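Local atomic coordinates of cystalysin (PDB entry 1C7N), a protein that belongs to the aminotransferase class I and II family and binds pyridoxal-5'-phosphate. Residues A[104-109]-A[131-136]; A[185-190]-A[220-225]; A[7-12]-A[42-47]; A[24-29]-A[349-354]. All coordinates share one frame; numbering follows the deposited sequence.

Contact 1. Residues A[104-109]-A[131-136]; sequences NAVREF and KNQERK
R107 and Q133 mark the closest backbone approach, with their CA atoms 7.3 Å apart. Segment 104-109 lies on helix 98-109. Segment 131-136 closes helix 125-131 with a type I turn and leads into strand 136-139. R135 crosses the gap. Its NH1 turns back to Q133 O (2.8 Å, 162°), in the guanidinium plane, which helps fix the group's rotation. Its NH2 makes a weak bond to V106 O (3.3 Å) and a further hydrogen bond to T110 O. The stem of R135 runs past V106 in the opposite direction, with V106 CG1 3.6 Å from R135 NE. Q133 crosses R107 at about a right angle. Its OE1 lies over one face of the R107 guanidinium, 3.4 Å from R107 NH2, without a hydrogen bond. Q133 NE2 is held by F103 O and A129 O. The turn is a Schellman motif: E134, with positive phi, follows the helix, R135 N bonds back to I130 O and E134 N to K131 O.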
loop_
_atom_site.group_PDB
_atom_site.type_symbol
_atom_site.label_atom_id
_atom_site.label_comp_id
_atom_site.label_asym_id
_atom_site.label_seq_id
_atom_site.Cartn_x
_atom_site.Cartn_y
_atom_site.Cartn_z
ATOM N N ASN A 104 -0.259 1.677 13.038
ATOM C CA ASN A 104 1.174 1.581 13.271
ATOM C C ASN A 104 1.587 2.398 14.492
ATOM O O ASN A 104 2.465 1.990 15.252
ATOM C CB ASN A 104 1.942 2.069 12.042
ATOM C CG ASN A 104 3.424 1.774 12.132
ATOM O OD1 ASN A 104 3.823 0.619 12.291
ATOM N ND2 ASN A 104 4.247 2.812 12.039
ATOM N N ALA A 105 0.957 3.554 14.678
ATOM C CA ALA A 105 1.274 4.404 15.820
ATOM C C ALA A 105 0.964 3.665 17.121
ATOM O O ALA A 105 1.779 3.642 18.041
ATOM C CB ALA A 105 0.480 5.699 15.749
ATOM N N VAL A 106 -0.214 3.055 17.188
ATOM C CA VAL A 106 -0.620 2.315 18.377
ATOM C C VAL A 106 0.320 1.132 18.595
ATOM O O VAL A 106 0.799 0.888 19.702
ATOM C CB VAL A 106 -2.061 1.788 18.233
ATOM C CG1 VAL A 106 -2.428 0.928 19.436
ATOM C CG2 VAL A 106 -3.025 2.959 18.101
ATOM N N ARG A 107 0.587 0.410 17.517
ATOM C CA ARG A 107 1.458 -0.753 17.562
ATOM C C ARG A 107 2.832 -0.443 18.154
ATOM O O ARG A 107 3.311 -1.150 19.040
ATOM C CB ARG A 107 1.617 -1.315 16.146
ATOM C CG ARG A 107 2.525 -2.530 16.028
ATOM C CD ARG A 107 2.452 -3.132 14.625
ATOM N NE ARG A 107 1.069 -3.387 14.226
ATOM C CZ ARG A 107 0.383 -2.644 13.361
ATOM N NH1 ARG A 107 0.949 -1.588 12.784
ATOM N NH2 ARG A 107 -0.877 -2.947 13.082
ATOM N N GLU A 108 3.448 0.631 17.674
ATOM C CA GLU A 108 4.787 1.012 18.108
ATOM C C GLU A 108 4.941 1.763 19.430
ATOM O O GLU A 108 5.834 1.450 20.212
ATOM C CB GLU A 108 5.464 1.817 16.992
ATOM C CG GLU A 108 6.874 2.306 17.303
ATOM C CD GLU A 108 7.812 1.184 17.711
ATOM O OE1 GLU A 108 7.717 0.084 17.128
ATOM O OE2 GLU A 108 8.655 1.407 18.604
ATOM N N PHE A 109 4.078 2.738 19.698
ATOM C CA PHE A 109 4.229 3.518 20.918
ATOM C C PHE A 109 3.383 3.155 22.136
ATOM O O PHE A 109 3.342 3.906 23.111
ATOM C CB PHE A 109 4.080 5.003 20.580
ATOM C CG PHE A 109 5.042 5.467 19.524
ATOM C CD1 PHE A 109 4.704 5.401 18.176
ATOM C CD2 PHE A 109 6.318 5.897 19.871
ATOM C CE1 PHE A 109 5.623 5.752 17.187
ATOM C CE2 PHE A 109 7.247 6.249 18.888
ATOM C CZ PHE A 109 6.898 6.175 17.545
ATOM N N LYS A 131 -8.676 -0.948 20.126
ATOM C CA LYS A 131 -9.068 -2.232 20.698
ATOM C C LYS A 131 -8.707 -3.467 19.879
ATOM O O LYS A 131 -8.453 -4.531 20.448
ATOM C CB LYS A 131 -10.565 -2.242 21.030
ATOM C CG LYS A 131 -11.507 -2.224 19.847
ATOM C CD LYS A 131 -12.943 -2.375 20.337
ATOM C CE LYS A 131 -13.117 -3.671 21.121
ATOM N NZ LYS A 131 -14.435 -3.768 21.819
ATOM N N ASN A 132 -8.678 -3.339 18.557
ATOM C CA ASN A 132 -8.325 -4.471 17.711
ATOM C C ASN A 132 -6.892 -4.918 17.983
ATOM O O ASN A 132 -6.512 -6.038 17.648
ATOM C CB ASN A 132 -8.497 -4.112 16.231
ATOM C CG ASN A 132 -9.948 -4.153 15.789
ATOM O OD1 ASN A 132 -10.861 -4.106 16.614
ATOM N ND2 ASN A 132 -10.170 -4.229 14.480
ATOM N N GLN A 133 -6.096 -4.039 18.588
ATOM C CA GLN A 133 -4.715 -4.376 18.921
ATOM C C GLN A 133 -4.605 -4.551 20.434
ATOM O O GLN A 133 -3.519 -4.505 21.013
ATOM C CB GLN A 133 -3.754 -3.288 18.431
ATOM C CG GLN A 133 -3.787 -3.083 16.919
ATOM C CD GLN A 133 -2.602 -2.289 16.402
ATOM O OE1 GLN A 133 -1.469 -2.763 16.422
ATOM N NE2 GLN A 133 -2.861 -1.072 15.940
ATOM N N GLU A 134 -5.763 -4.752 21.052
ATOM C CA GLU A 134 -5.897 -4.963 22.487
ATOM C C GLU A 134 -5.390 -3.850 23.400
ATOM O O GLU A 134 -4.856 -4.111 24.478
ATOM C CB GLU A 134 -5.262 -6.303 22.878
ATOM C CG GLU A 134 -5.828 -7.479 22.093
ATOM C CD GLU A 134 -5.435 -8.827 22.671
ATOM O OE1 GLU A 134 -5.656 -9.852 21.990
ATOM O OE2 GLU A 134 -4.913 -8.863 23.806
ATOM N N ARG A 135 -5.550 -2.606 22.962
ATOM C CA ARG A 135 -5.174 -1.461 23.787
ATOM C C ARG A 135 -6.513 -1.014 24.363
ATOM O O ARG A 135 -7.556 -1.524 23.953
ATOM C CB ARG A 135 -4.554 -0.346 22.943
ATOM C CG ARG A 135 -3.032 -0.394 22.814
ATOM C CD ARG A 135 -2.508 -1.654 22.125
ATOM N NE ARG A 135 -1.096 -1.498 21.767
ATOM C CZ ARG A 135 -0.346 -2.430 21.183
ATOM N NH1 ARG A 135 -0.854 -3.614 20.878
ATOM N NH2 ARG A 135 0.918 -2.165 20.887
ATOM N N LYS A 136 -6.507 -0.079 25.307
ATOM C CA LYS A 136 -7.768 0.362 25.894
ATOM C C LYS A 136 -8.256 1.698 25.341
ATOM O O LYS A 136 -7.536 2.694 25.366
ATOM C CB LYS A 136 -7.642 0.454 27.419
ATOM C CG LYS A 136 -7.081 -0.800 28.091
ATOM C CD LYS A 136 -7.762 -2.074 27.609
ATOM C CE LYS A 136 -9.262 -2.058 27.853
ATOM N NZ LYS A 136 -9.911 -3.281 27.294
#

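Contact 2. Residues A[185-190]-A[220-225]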
loop_
_atom_site.group_PDB
_atom_site.type_symbol
_atom_site.label_atom_id
_atom_site.label_comp_id
_atom_site.label_asym_id
_atom_site.label_seq_id
_atom_site.Cartn_x
_atom_site.Cartn_y
_atom_site.Cartn_z
ATOM N N GLU A 185 -8.819 26.657 21.953
ATOM C CA GLU A 185 -9.114 25.270 22.294
ATOM C C GLU A 185 -7.835 24.439 22.164
ATOM O O GLU A 185 -7.525 23.616 23.025
ATOM C CB GLU A 185 -10.199 24.717 21.360
ATOM C CG GLU A 185 -11.525 25.462 21.434
ATOM C CD GLU A 185 -12.548 24.960 20.419
ATOM O OE1 GLU A 185 -12.245 24.978 19.206
ATOM O OE2 GLU A 185 -13.657 24.557 20.837
ATOM N N LEU A 186 -7.092 24.662 21.083
ATOM C CA LEU A 186 -5.843 23.943 20.853
ATOM C C LEU A 186 -4.795 24.282 21.913
ATOM O O LEU A 186 -3.960 23.444 22.253
ATOM C CB LEU A 186 -5.290 24.252 19.454
ATOM C CG LEU A 186 -6.077 23.669 18.273
ATOM C CD1 LEU A 186 -5.419 24.067 16.955
ATOM C CD2 LEU A 186 -6.147 22.149 18.405
ATOM N N GLN A 187 -4.839 25.510 22.429
ATOM C CA GLN A 187 -3.899 25.942 23.463
ATOM C C GLN A 187 -4.161 25.170 24.748
ATOM O O GLN A 187 -3.228 24.666 25.376
ATOM C CB GLN A 187 -4.040 27.446 23.726
ATOM C CG GLN A 187 -3.515 28.329 22.597
ATOM C CD GLN A 187 -1.994 28.348 22.517
ATOM O OE1 GLN A 187 -1.420 28.589 21.452
ATOM N NE2 GLN A 187 -1.335 28.111 23.647
ATOM N N LYS A 188 -5.432 25.076 25.138
ATOM C CA LYS A 188 -5.813 24.356 26.350
ATOM C C LYS A 188 -5.397 22.892 26.269
ATOM O O LYS A 188 -4.942 22.307 27.252
ATOM C CB LYS A 188 -7.324 24.425 26.576
ATOM C CG LYS A 188 -7.830 25.688 27.250
ATOM C CD LYS A 188 -9.274 25.482 27.702
ATOM C CE LYS A 188 -9.807 26.659 28.497
ATOM N NZ LYS A 188 -11.172 26.372 29.044
ATOM N N ILE A 189 -5.570 22.297 25.093
ATOM C CA ILE A 189 -5.199 20.903 24.906
ATOM C C ILE A 189 -3.680 20.780 24.943
ATOM O O ILE A 189 -3.144 19.838 25.525
ATOM C CB ILE A 189 -5.728 20.354 23.566
ATOM C CG1 ILE A 189 -7.252 20.502 23.519
ATOM C CG2 ILE A 189 -5.326 18.879 23.411
ATOM C CD1 ILE A 189 -7.873 20.079 22.206
ATOM N N LYS A 190 -2.989 21.738 24.329
ATOM C CA LYS A 190 -1.530 21.730 24.310
ATOM C C LYS A 190 -0.972 21.739 25.728
ATOM O O LYS A 190 -0.039 21.001 26.037
ATOM C CB LYS A 190 -0.988 22.944 23.550
ATOM C CG LYS A 190 0.515 23.153 23.728
ATOM C CD LYS A 190 0.990 24.435 23.066
ATOM C CE LYS A 190 0.332 25.666 23.679
ATOM N NZ LYS A 190 0.776 25.955 25.077
ATOM N N GLN A 220 0.641 20.877 15.803
ATOM C CA GLN A 220 2.052 20.943 16.180
ATOM C C GLN A 220 2.781 22.203 15.725
ATOM O O GLN A 220 3.968 22.370 16.003
ATOM C CB GLN A 220 2.800 19.710 15.665
ATOM C CG GLN A 220 2.979 19.654 14.158
ATOM C CD GLN A 220 3.923 18.541 13.746
ATOM O OE1 GLN A 220 3.557 17.362 13.746
ATOM N NE2 GLN A 220 5.156 18.906 13.414
ATOM N N SER A 221 2.079 23.096 15.037
ATOM C CA SER A 221 2.698 24.332 14.561
ATOM C C SER A 221 2.645 25.448 15.603
ATOM O O SER A 221 3.265 26.495 15.424
ATOM C CB SER A 221 1.997 24.815 13.290
ATOM O OG SER A 221 0.743 25.402 13.600
ATOM N N ILE A 222 1.909 25.230 16.689
ATOM C CA ILE A 222 1.775 26.256 17.718
ATOM C C ILE A 222 2.810 26.181 18.842
ATOM O O ILE A 222 2.865 27.066 19.691
ATOM C CB ILE A 222 0.367 26.222 18.360
ATOM C CG1 ILE A 222 0.195 24.947 19.179
ATOM C CG2 ILE A 222 -0.703 26.302 17.274
ATOM C CD1 ILE A 222 -1.068 24.917 20.016
ATOM N N ASP A 223 3.627 25.132 18.849
ATOM C CA ASP A 223 4.636 24.962 19.894
ATOM C C ASP A 223 5.651 23.906 19.474
ATOM O O ASP A 223 5.278 22.794 19.108
ATOM C CB ASP A 223 3.953 24.551 21.204
ATOM C CG ASP A 223 4.909 24.517 22.382
ATOM O OD1 ASP A 223 5.740 23.588 22.459
ATOM O OD2 ASP A 223 4.826 25.427 23.236
ATOM N N GLU A 224 6.933 24.255 19.524
ATOM C CA GLU A 224 7.987 23.332 19.123
ATOM C C GLU A 224 8.167 22.157 20.075
ATOM O O GLU A 224 8.511 21.055 19.644
ATOM C CB GLU A 224 9.314 24.079 18.960
ATOM C CG GLU A 224 9.417 24.901 17.682
ATOM C CD GLU A 224 9.190 24.067 16.427
ATOM O OE1 GLU A 224 9.407 22.836 16.479
ATOM O OE2 GLU A 224 8.808 24.640 15.385
ATOM N N GLN A 225 7.941 22.383 21.366
ATOM C CA GLN A 225 8.075 21.303 22.336
ATOM C C GLN A 225 6.934 20.313 22.152
ATOM O O GLN A 225 7.102 19.113 22.372
ATOM C CB GLN A 225 8.086 21.842 23.769
ATOM C CG GLN A 225 9.413 22.466 24.182
ATOM C CD GLN A 225 9.671 23.795 23.502
ATOM O OE1 GLN A 225 8.983 24.785 23.769
ATOM N NE2 GLN A 225 10.662 23.825 22.610
#
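I222 points its CD1 methyl at one side of helix 183-195, where L186, Q187 and K190 receive it. I222 CG1 sits between the backbone N and the carbonyl carbon (chi1 68°), and chi2 of 171° extends the chain to CD1. That methyl lies 3.9 Å from L186 O and 4.3 Å from L186 CB. The side chains of Q187 and I222 slide past each other in opposite directions.

K190 makes the closer approach. Its CG is anti to the backbone N (chi1 168°), and the chain bends at both chi3 and chi4. Its aliphatic part crosses I222 obliquely, with K190 CD 3.7 Å from I222 CD1. K190 CD also meets D223, 3.5 Å from D223 CB, and these two side chains cross at about a right angle. The charged ends stay apart: K190 NZ and D223 OD2 are 4.5 Å from each other, beyond a salt bridge. Any attraction between them is probably modest. No hydrogen bond crosses the segments; the contact is mainly van der Waals, through K190 CD and I222 CD1.

D223 is also the N-cap of helix 224-227. Its OD1 accepts a weak bond from Q225 N (2.7 Å) and another from L226 N. L226 also touches K190. On helix 183-195, L186 packs on F170 of strand 165-171 and shares T217 with I222. The contact thus joins that helix to the loop leading into helix 224-227.

Contact 3. Residues A[7-12]-A[42-47]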
loop_
_atom_site.group_PDB
_atom_site.type_symbol
_atom_site.label_atom_id
_atom_site.label_comp_id
_atom_site.label_asym_id
_atom_site.label_seq_id
_atom_site.Cartn_x
_atom_site.Cartn_y
_atom_site.Cartn_z
ATOM N N THR A 7 -22.094 17.038 -13.482
ATOM C CA THR A 7 -22.460 15.782 -14.122
ATOM C C THR A 7 -22.766 14.706 -13.089
ATOM O O THR A 7 -21.957 14.445 -12.199
ATOM C CB THR A 7 -21.332 15.243 -15.023
ATOM O OG1 THR A 7 -21.085 16.162 -16.093
ATOM C CG2 THR A 7 -21.724 13.881 -15.597
ATOM N N LYS A 8 -23.929 14.079 -13.215
ATOM C CA LYS A 8 -24.320 13.010 -12.307
ATOM C C LYS A 8 -23.678 11.721 -12.811
ATOM O O LYS A 8 -24.070 11.189 -13.850
ATOM C CB LYS A 8 -25.845 12.859 -12.284
ATOM C CG LYS A 8 -26.352 11.813 -11.304
ATOM C CD LYS A 8 -27.877 11.712 -11.316
ATOM C CE LYS A 8 -28.350 10.687 -10.290
ATOM N NZ LYS A 8 -29.823 10.487 -10.308
ATOM N N ILE A 9 -22.690 11.222 -12.077
ATOM C CA ILE A 9 -21.993 10.005 -12.477
ATOM C C ILE A 9 -22.543 8.772 -11.772
ATOM O O ILE A 9 -23.277 8.877 -10.792
ATOM C CB ILE A 9 -20.477 10.100 -12.172
ATOM C CG1 ILE A 9 -20.251 10.136 -10.659
ATOM C CG2 ILE A 9 -19.894 11.351 -12.816
ATOM C CD1 ILE A 9 -18.790 10.200 -10.247
ATOM N N SER A 10 -22.182 7.604 -12.290
ATOM C CA SER A 10 -22.607 6.337 -11.710
ATOM C C SER A 10 -21.372 5.484 -11.473
ATOM O O SER A 10 -20.488 5.413 -12.327
ATOM C CB SER A 10 -23.557 5.598 -12.654
ATOM O OG SER A 10 -23.820 4.287 -12.179
ATOM N N ARG A 11 -21.307 4.846 -10.309
ATOM C CA ARG A 11 -20.177 3.988 -9.981
ATOM C C ARG A 11 -20.626 2.567 -9.671
ATOM O O ARG A 11 -19.957 1.831 -8.943
ATOM C CB ARG A 11 -19.379 4.572 -8.808
ATOM C CG ARG A 11 -18.492 5.738 -9.225
ATOM C CD ARG A 11 -17.320 5.913 -8.272
ATOM N NE ARG A 11 -17.740 6.528 -7.029
ATOM C CZ ARG A 11 -17.047 6.490 -5.897
ATOM N NH1 ARG A 11 -15.883 5.856 -5.839
ATOM N NH2 ARG A 11 -17.530 7.086 -4.824
ATOM N N LYS A 12 -21.766 2.192 -10.240
ATOM C CA LYS A 12 -22.321 0.856 -10.065
ATOM C C LYS A 12 -21.387 -0.145 -10.737
ATOM O O LYS A 12 -20.827 0.141 -11.793
ATOM C CB LYS A 12 -23.715 0.776 -10.701
ATOM C CG LYS A 12 -24.374 -0.586 -10.582
ATOM C CD LYS A 12 -25.779 -0.582 -11.166
ATOM C CE LYS A 12 -26.461 -1.927 -10.947
ATOM N NZ LYS A 12 -27.880 -1.923 -11.411
ATOM N N GLU A 42 -18.297 12.132 -5.274
ATOM C CA GLU A 42 -19.105 11.747 -6.421
ATOM C C GLU A 42 -18.837 12.749 -7.547
ATOM O O GLU A 42 -19.743 13.165 -8.273
ATOM C CB GLU A 42 -20.586 11.734 -6.042
ATOM C CG GLU A 42 -20.984 10.530 -5.181
ATOM C CD GLU A 42 -20.581 9.196 -5.809
ATOM O OE1 GLU A 42 -20.904 8.971 -6.993
ATOM O OE2 GLU A 42 -19.950 8.368 -5.120
ATOM N N PHE A 43 -17.569 13.132 -7.661
ATOM C CA PHE A 43 -17.100 14.066 -8.676
ATOM C C PHE A 43 -15.946 13.391 -9.403
ATOM O O PHE A 43 -15.229 12.579 -8.816
ATOM C CB PHE A 43 -16.534 15.338 -8.031
ATOM C CG PHE A 43 -17.542 16.167 -7.283
ATOM C CD1 PHE A 43 -17.220 16.708 -6.041
ATOM C CD2 PHE A 43 -18.782 16.464 -7.840
ATOM C CE1 PHE A 43 -18.119 17.540 -5.364
ATOM C CE2 PHE A 43 -19.682 17.293 -7.176
ATOM C CZ PHE A 43 -19.350 17.833 -5.937
ATOM N N LYS A 44 -15.754 13.707 -10.677
ATOM C CA LYS A 44 -14.606 13.141 -11.361
ATOM C C LYS A 44 -13.419 13.867 -10.715
ATOM O O LYS A 44 -13.572 14.968 -10.172
ATOM C CB LYS A 44 -14.659 13.423 -12.866
ATOM C CG LYS A 44 -15.543 12.456 -13.670
ATOM C CD LYS A 44 -15.071 11.007 -13.503
ATOM C CE LYS A 44 -15.409 10.130 -14.716
ATOM N NZ LYS A 44 -16.870 9.991 -14.984
ATOM N N ASN A 45 -12.247 13.252 -10.749
ATOM C CA ASN A 45 -11.059 13.873 -10.163
ATOM C C ASN A 45 -10.656 15.123 -10.948
ATOM O O ASN A 45 -11.142 15.351 -12.054
ATOM C CB ASN A 45 -9.923 12.855 -10.137
ATOM C CG ASN A 45 -10.183 11.735 -9.148
ATOM O OD1 ASN A 45 -10.002 11.907 -7.940
ATOM N ND2 ASN A 45 -10.631 10.593 -9.647
ATOM N N PRO A 46 -9.775 15.955 -10.379
ATOM C CA PRO A 46 -9.352 17.168 -11.084
ATOM C C PRO A 46 -8.790 16.835 -12.465
ATOM O O PRO A 46 -8.006 15.900 -12.614
ATOM C CB PRO A 46 -8.287 17.752 -10.161
ATOM C CG PRO A 46 -8.719 17.284 -8.810
ATOM C CD PRO A 46 -9.122 15.857 -9.062
ATOM N N PRO A 47 -9.185 17.598 -13.492
ATOM C CA PRO A 47 -8.697 17.353 -14.854
ATOM C C PRO A 47 -7.165 17.352 -14.931
ATOM O O PRO A 47 -6.572 16.520 -15.618
ATOM C CB PRO A 47 -9.321 18.496 -15.655
ATOM C CG PRO A 47 -10.589 18.789 -14.897
ATOM C CD PRO A 47 -10.130 18.726 -13.462
HETATM O O HOH W 1 -20.003 15.048 -10.433
HETATM O O HOH W 2 -22.554 12.457 -9.303
HETATM O O HOH W 3 -22.972 10.162 -8.329
#
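R11 and E42 meet through bent side chains: R11 turns at chi3 (-76°), which places NE, and E42 turns at chi2 (-53°), which places CD. The result is a buried salt bridge between two loops of the aminotransferase class I and II fold, one before helix 17-25 and one before helix 47-59. R11 NH2 gives E42 OE2 a nearly straight bond of 2.8 Å. The oxygen lies in the guanidinium plane and is met on its syn side, 33° out of the carboxylate plane. R11 NE adds a weak bond. R11 NH2 also forms a salt bridge with D40, and E42 OE2 one with K18 and a hydrogen bond with W19 NE1. This network would be expected to favour a charged carboxylate.

I9 lies beside the bridge. Its CD1 is 3.7 Å from E42 O, and its CG2 is 4.0 Å from K44 NZ. V61 of the second subunit packs on both I9 and R11. Three waters complete the link. One joins T7 O to E42 O, and a second joins I9 N to the same carbonyl. The third donates to I9 O (2.8 Å) and to E42 OE1 (2.7 Å).

Contact 4. Residues A[24-29]-A[349-354]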
loop_
_atom_site.group_PDB
_atom_site.type_symbol
_atom_site.label_atom_id
_atom_site.label_comp_id
_atom_site.label_asym_id
_atom_site.label_seq_id
_atom_site.Cartn_x
_atom_site.Cartn_y
_atom_site.Cartn_z
ATOM N N SER A 24 -25.588 -3.877 -1.489
ATOM C CA SER A 24 -25.585 -4.993 -0.552
ATOM C C SER A 24 -26.620 -4.758 0.544
ATOM O O SER A 24 -27.267 -5.693 1.020
ATOM C CB SER A 24 -24.203 -5.144 0.080
ATOM O OG SER A 24 -24.182 -6.232 0.987
ATOM N N GLN A 25 -26.766 -3.502 0.949
ATOM C CA GLN A 25 -27.721 -3.147 1.987
ATOM C C GLN A 25 -29.155 -3.151 1.475
ATOM O O GLN A 25 -30.078 -3.522 2.197
ATOM C CB GLN A 25 -27.385 -1.771 2.563
ATOM C CG GLN A 25 -26.267 -1.798 3.582
ATOM C CD GLN A 25 -25.831 -0.413 4.001
ATOM O OE1 GLN A 25 -25.109 -0.250 4.982
ATOM N NE2 GLN A 25 -26.259 0.594 3.255
ATOM N N ASN A 26 -29.338 -2.738 0.227
ATOM C CA ASN A 26 -30.669 -2.691 -0.358
ATOM C C ASN A 26 -30.612 -3.081 -1.830
ATOM O O ASN A 26 -30.476 -2.224 -2.701
ATOM C CB ASN A 26 -31.248 -1.280 -0.220
ATOM C CG ASN A 26 -32.695 -1.196 -0.663
ATOM O OD1 ASN A 26 -33.178 -2.053 -1.403
ATOM N ND2 ASN A 26 -33.392 -0.154 -0.221
ATOM N N PRO A 27 -30.704 -4.390 -2.124
ATOM C CA PRO A 27 -30.663 -4.889 -3.501
ATOM C C PRO A 27 -31.737 -4.274 -4.402
ATOM O O PRO A 27 -31.607 -4.280 -5.627
ATOM C CB PRO A 27 -30.850 -6.394 -3.326
ATOM C CG PRO A 27 -30.207 -6.656 -2.005
ATOM C CD PRO A 27 -30.719 -5.510 -1.165
ATOM N N GLU A 28 -32.790 -3.738 -3.790
ATOM C CA GLU A 28 -33.889 -3.131 -4.538
ATOM C C GLU A 28 -33.710 -1.640 -4.804
ATOM O O GLU A 28 -34.588 -1.006 -5.391
ATOM C CB GLU A 28 -35.213 -3.344 -3.797
ATOM C CG GLU A 28 -35.831 -4.732 -3.938
ATOM C CD GLU A 28 -34.862 -5.850 -3.622
ATOM O OE1 GLU A 28 -34.127 -6.279 -4.537
ATOM O OE2 GLU A 28 -34.827 -6.295 -2.455
ATOM N N VAL A 29 -32.583 -1.076 -4.380
ATOM C CA VAL A 29 -32.331 0.349 -4.574
ATOM C C VAL A 29 -32.506 0.762 -6.036
ATOM O O VAL A 29 -32.054 0.067 -6.949
ATOM C CB VAL A 29 -30.907 0.732 -4.098
ATOM C CG1 VAL A 29 -29.859 0.052 -4.962
ATOM C CG2 VAL A 29 -30.733 2.232 -4.136
ATOM N N LYS A 349 -36.931 3.013 3.161
ATOM C CA LYS A 349 -38.052 3.900 2.878
ATOM C C LYS A 349 -37.617 5.120 2.080
ATOM O O LYS A 349 -38.277 5.497 1.117
ATOM C CB LYS A 349 -38.734 4.350 4.175
ATOM C CG LYS A 349 -39.404 3.226 4.942
ATOM C CD LYS A 349 -40.456 2.523 4.093
ATOM C CE LYS A 349 -41.086 1.359 4.846
ATOM N NZ LYS A 349 -42.072 0.612 4.008
ATOM N N ALA A 350 -36.504 5.727 2.478
ATOM C CA ALA A 350 -35.997 6.917 1.800
ATOM C C ALA A 350 -34.922 6.602 0.763
ATOM O O ALA A 350 -34.616 7.432 -0.091
ATOM C CB ALA A 350 -35.441 7.893 2.825
ATOM N N GLN A 351 -34.355 5.405 0.842
ATOM C CA GLN A 351 -33.285 5.004 -0.064
ATOM C C GLN A 351 -32.220 6.085 -0.093
ATOM O O GLN A 351 -31.696 6.459 -1.149
ATOM C CB GLN A 351 -33.824 4.734 -1.467
ATOM C CG GLN A 351 -34.404 3.343 -1.609
ATOM C CD GLN A 351 -34.857 3.035 -3.013
ATOM O OE1 GLN A 351 -34.084 3.142 -3.968
ATOM N NE2 GLN A 351 -36.114 2.637 -3.152
ATOM N N ILE A 352 -31.928 6.600 1.093
ATOM C CA ILE A 352 -30.905 7.616 1.256
ATOM C C ILE A 352 -29.873 6.911 2.133
ATOM O O ILE A 352 -30.184 6.432 3.229
ATOM C CB ILE A 352 -31.489 8.891 1.922
ATOM C CG1 ILE A 352 -30.485 10.039 1.805
ATOM C CG2 ILE A 352 -31.850 8.621 3.379
ATOM C CD1 ILE A 352 -31.098 11.408 2.055
ATOM N N PHE A 353 -28.652 6.805 1.628
ATOM C CA PHE A 353 -27.612 6.103 2.359
ATOM C C PHE A 353 -26.590 7.004 3.019
ATOM O O PHE A 353 -25.632 7.448 2.394
ATOM C CB PHE A 353 -26.927 5.103 1.426
ATOM C CG PHE A 353 -27.872 4.092 0.856
ATOM C CD1 PHE A 353 -28.753 4.444 -0.159
ATOM C CD2 PHE A 353 -27.927 2.804 1.379
ATOM C CE1 PHE A 353 -29.684 3.526 -0.645
ATOM C CE2 PHE A 353 -28.848 1.885 0.906
ATOM C CZ PHE A 353 -29.730 2.242 -0.107
ATOM N N PHE A 354 -26.826 7.279 4.294
ATOM C CA PHE A 354 -25.942 8.123 5.084
ATOM C C PHE A 354 -24.947 7.210 5.769
ATOM O O PHE A 354 -24.932 5.997 5.558
ATOM C CB PHE A 354 -26.712 8.841 6.203
ATOM C CG PHE A 354 -27.771 9.805 5.730
ATOM C CD1 PHE A 354 -27.469 10.815 4.825
ATOM C CD2 PHE A 354 -29.054 9.759 6.281
ATOM C CE1 PHE A 354 -28.422 11.774 4.477
ATOM C CE2 PHE A 354 -30.016 10.715 5.942
ATOM C CZ PHE A 354 -29.700 11.724 5.040
#
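F353 and Q351 face the turn that follows helix 17-25, and no hydrogen bond joins the two segments. The ring contacts come first. Q25 NE2 reaches the edge of the F353 ring, 3.3 Å from CD2, and the amide and ring planes are nearly coplanar (17°). The N-H group therefore does not lie over the ring face. N26 CB comes to the same ring near its plane, 3.8 Å from F353 CZ. V29 CG2, anti to the backbone N, packs obliquely on F353 CE1 at 3.9 Å.

The amide contacts involve Q351. Its OE1 touches V29 CA at 3.4 Å and V29 CG2 at 3.5 Å, while it accepts a hydrogen bond from G30 N. Its CG lies 3.9 Å from N26 ND2, and the two side chains cross at about a right angle. N26 ND2 itself bonds to I347 O.

Local bonds shape the turn. V29 N bonds to N26 O (2.9 Å) in a type I turn, and E28 N makes a weak bond to N26 OD1.

F353 also packs on M22 of helix 17-25 and I347 of helix 339-350. The contact thus joins the ends of these two helices, while the neighbouring F354 packs on strand 367-371.

How the contacts relate
Contacts 1 and 2 lie in the part of the chain with the seven-stranded mixed sheet, their centres 24 Å apart. Contacts 3 and 4 are closer to each other, with centres 20 Å and nearest atoms about 6 Å apart. Their segments alternate along the chain, and helix 17-25 follows 7-12 and runs into 24-29. Contact 4 closes a long loop that holds contacts 1 and 2. Contact 3 lies on the opposite side of the chain's centre from both. No contact residue lines the pyridoxal-5'-phosphate pocket; the side chains of V106 in contact 1 and R11 in contact 3 are about 13 and about 12 Å from a bound pyridoxal-5'-phosphate. Both contacts also touch the second subunit.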